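Local coordinates for peroxiredoxin (PDB 6KHX), which probably reduces peroxides as a typical 2-Cys peroxiredoxin, using paired cysteines from two subunits of its dimer unit, at residues B[179-184]-B[191-196]. Sequence-based numbering, arbitrary orientation.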
ATOM      1  N   TYR B 179     -35.615 -34.696  22.010  1.00 42.69           N
ATOM      2  CA  TYR B 179     -35.363 -36.124  21.883  1.00 35.70           C
ATOM      3  C   TYR B 179     -34.083 -36.460  21.141  1.00 37.70           C
ATOM      4  O   TYR B 179     -33.711 -37.637  21.098  1.00 36.96           O
ATOM      5  CB  TYR B 179     -36.542 -36.818  21.187  1.00 37.84           C
ATOM      6  CG  TYR B 179     -37.872 -36.509  21.825  1.00 49.10           C
ATOM      7  CD1 TYR B 179     -38.244 -37.109  23.022  1.00 49.86           C
ATOM      8  CD2 TYR B 179     -38.754 -35.610  21.240  1.00 49.11           C
ATOM      9  CE1 TYR B 179     -39.461 -36.825  23.619  1.00 54.30           C
ATOM     10  CE2 TYR B 179     -39.976 -35.317  21.832  1.00 50.39           C
ATOM     11  CZ  TYR B 179     -40.323 -35.930  23.019  1.00 52.42           C
ATOM     12  OH  TYR B 179     -41.532 -35.648  23.609  1.00 58.80           O
ATOM     13  N   GLY B 180     -33.386 -35.473  20.580  1.00 40.06           N
ATOM     14  CA  GLY B 180     -32.203 -35.774  19.799  1.00 33.68           C
ATOM     15  C   GLY B 180     -32.464 -36.493  18.496  1.00 36.36           C
ATOM     16  O   GLY B 180     -31.513 -36.959  17.858  1.00 40.86           O
ATOM     17  N   GLU B 181     -33.725 -36.614  18.095  1.00 39.19           N
ATOM     18  CA  GLU B 181     -34.093 -37.221  16.825  1.00 40.71           C
ATOM     19  C   GLU B 181     -34.114 -36.157  15.734  1.00 38.75           C
ATOM     20  O   GLU B 181     -34.652 -35.063  15.936  1.00 36.57           O
ATOM     21  CB  GLU B 181     -35.468 -37.883  16.936  1.00 45.13           C
ATOM     22  CG  GLU B 181     -35.542 -39.044  17.919  1.00 45.02           C
ATOM     23  CD  GLU B 181     -36.958 -39.572  18.101  1.00 46.10           C
ATOM     24  OE1 GLU B 181     -37.919 -38.831  17.807  1.00 45.01           O
ATOM     25  OE2 GLU B 181     -37.114 -40.731  18.537  1.00 59.73           O
ATOM     26  N   VAL B 182     -33.530 -36.472  14.585  1.00 34.70           N
ATOM     27  CA  VAL B 182     -33.581 -35.542  13.465  1.00 37.44           C
ATOM     28  C   VAL B 182     -34.923 -35.703  12.761  1.00 37.60           C
ATOM     29  O   VAL B 182     -35.506 -36.793  12.726  1.00 37.39           O
ATOM     30  CB  VAL B 182     -32.388 -35.758  12.511  1.00 32.83           C
ATOM     31  CG1 VAL B 182     -31.089 -35.469  13.238  1.00 37.09           C
ATOM     32  CG2 VAL B 182     -32.375 -37.169  11.958  1.00 33.43           C
ATOM     33  N   CYS B 183     -35.430 -34.604  12.203  1.00 35.21           N
ATOM     34  CA  CYS B 183     -36.768 -34.596  11.625  1.00 37.36           C
ATOM     35  C   CYS B 183     -36.686 -34.758  10.118  1.00 40.26           C
ATOM     36  O   CYS B 183     -36.061 -33.921   9.446  1.00 42.19           O
ATOM     37  CB  CYS B 183     -37.493 -33.307  11.986  1.00 36.85           C
ATOM     38  SG  CYS B 183     -37.755 -33.142  13.768  1.00 41.53           S
ATOM     39  N   PRO B 184     -37.289 -35.796   9.548  1.00 40.80           N
ATOM     40  CA  PRO B 184     -37.181 -36.040   8.108  1.00 39.68           C
ATOM     41  C   PRO B 184     -38.070 -35.082   7.324  1.00 41.36           C
ATOM     42  O   PRO B 184     -38.788 -34.247   7.884  1.00 37.61           O
ATOM     43  CB  PRO B 184     -37.661 -37.484   7.965  1.00 38.62           C
ATOM     44  CG  PRO B 184     -38.620 -37.649   9.082  1.00 42.44           C
ATOM     45  CD  PRO B 184     -38.098 -36.825  10.221  1.00 43.78           C
ATOM     46  N   GLU B 191     -45.677 -37.182  14.308  1.00 47.18           N
ATOM     47  CA  GLU B 191     -45.219 -38.212  13.391  1.00 47.71           C
ATOM     48  C   GLU B 191     -43.854 -38.739  13.821  1.00 48.42           C
ATOM     49  O   GLU B 191     -43.202 -38.204  14.723  1.00 44.01           O
ATOM     50  CB  GLU B 191     -45.174 -37.682  11.956  1.00 47.95           C
ATOM     51  CG  GLU B 191     -46.531 -37.240  11.424  1.00 49.96           C
ATOM     52  CD  GLU B 191     -46.445 -36.595  10.054  1.00 65.75           C
ATOM     53  OE1 GLU B 191     -45.361 -36.652   9.428  1.00 62.19           O
ATOM     54  OE2 GLU B 191     -47.470 -36.040   9.600  1.00 69.10           O
ATOM     55  N   ALA B 192     -43.430 -39.812  13.161  1.00 44.82           N
ATOM     56  CA  ALA B 192     -42.189 -40.478  13.531  1.00 48.94           C
ATOM     57  C   ALA B 192     -40.982 -39.665  13.081  1.00 46.95           C
ATOM     58  O   ALA B 192     -40.871 -39.298  11.906  1.00 46.69           O
ATOM     59  CB  ALA B 192     -42.135 -41.875  12.917  1.00 44.64           C
ATOM     60  N   ALA B 193     -40.077 -39.382  14.022  1.00 44.00           N
ATOM     61  CA  ALA B 193     -38.799 -38.767  13.685  1.00 40.62           C
ATOM     62  C   ALA B 193     -37.781 -39.863  13.395  1.00 41.28           C
ATOM     63  O   ALA B 193     -38.162 -40.960  12.976  1.00 45.63           O
ATOM     64  CB  ALA B 193     -38.319 -37.842  14.800  1.00 37.61           C
ATOM     65  N   MET B 194     -36.497 -39.603  13.624  1.00 39.41           N
ATOM     66  CA  MET B 194     -35.473 -40.550  13.207  1.00 36.31           C
ATOM     67  C   MET B 194     -34.247 -40.440  14.102  1.00 43.22           C
ATOM     68  O   MET B 194     -33.864 -39.341  14.513  1.00 42.18           O
ATOM     69  CB  MET B 194     -35.078 -40.308  11.747  1.00 38.89           C
ATOM     70  CG  MET B 194     -33.957 -41.193  11.234  1.00 43.70           C
ATOM     71  SD  MET B 194     -33.456 -40.673   9.587  1.00 48.93           S
ATOM     72  CE  MET B 194     -35.057 -40.239   8.916  1.00 39.95           C
ATOM     73  N   THR B 195     -33.642 -41.588  14.399  1.00 37.98           N
ATOM     74  CA  THR B 195     -32.377 -41.629  15.121  1.00 41.83           C
ATOM     75  C   THR B 195     -31.213 -41.354  14.172  1.00 45.11           C
ATOM     76  O   THR B 195     -31.056 -42.063  13.173  1.00 45.21           O
ATOM     77  CB  THR B 195     -32.191 -42.993  15.778  1.00 43.02           C
ATOM     78  OG1 THR B 195     -33.230 -43.204  16.739  1.00 54.22           O
ATOM     79  CG2 THR B 195     -30.840 -43.086  16.458  1.00 37.48           C
ATOM     80  N   PRO B 196     -30.356 -40.371  14.466  1.00 46.41           N
ATOM     81  CA  PRO B 196     -29.236 -40.084  13.558  1.00 41.93           C
ATOM     82  C   PRO B 196     -28.141 -41.137  13.614  1.00 42.46           C
ATOM     83  O   PRO B 196     -27.074 -40.911  14.195  1.00 42.10           O
ATOM     84  CB  PRO B 196     -28.735 -38.718  14.045  1.00 40.87           C
ATOM     85  CG  PRO B 196     -29.135 -38.652  15.474  1.00 38.92           C
ATOM     86  CD  PRO B 196     -30.444 -39.393  15.566  1.00 41.89           C
TER
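After helix 163-179 the chain leaves helical geometry at Gly180, with phi at 68°, and residues 181-184 run extended until the chain doubles back and 191-196 crosses them, forming a single antiparallel bridge between Val182 and Met194, a hydrogen-bonded pair. The turn-back belongs to the C-terminal arm of a typical 2-Cys peroxiredoxin, and its Glu-Val-Cys-Pro sequence matches the motif that carries the resolving cysteine in this family, a role Cys183 therefore probably plays. At the bridge Val182 N donates to Met194 O at 2.9 Å, a weak bond, bent to 129° at the hydrogen. Glu181 and Ala193 meet on the side facing helix 163-179. The glutamate extends beyond CG, its CB lying 3.6 Å from Ala193 CB, and the carboxylate passes the methyl on its way to a hydrogen bond between OE1 and His175 NE2 of that helix. Val182 works with both branches: CG2, wedged between its own backbone N and carbonyl carbon, lies 4.1 Å from Met194 CB, while CG1 reaches Pro196 CB at the same distance. Cys183 points away from 191-196 and packs against Ala172 and His175 of helix 163-179, and its backbone hydrogen-bonds to the second subunit. That subunit also packs Val48 on Val182, Phe47 on Pro196, and Thr51 on both Pro184 and Met194, so the arm illustrates how a short non-regular crossing can be completed by a dimer partner. Tyr204 and Val201 of helix 198-209 cover Met194 from within the same chain. The methionine leaves its backbone with CG anti to N (chi1 177°) and bends only at its last torsion, which brings CE to 3.9 Å from Pro184 CB.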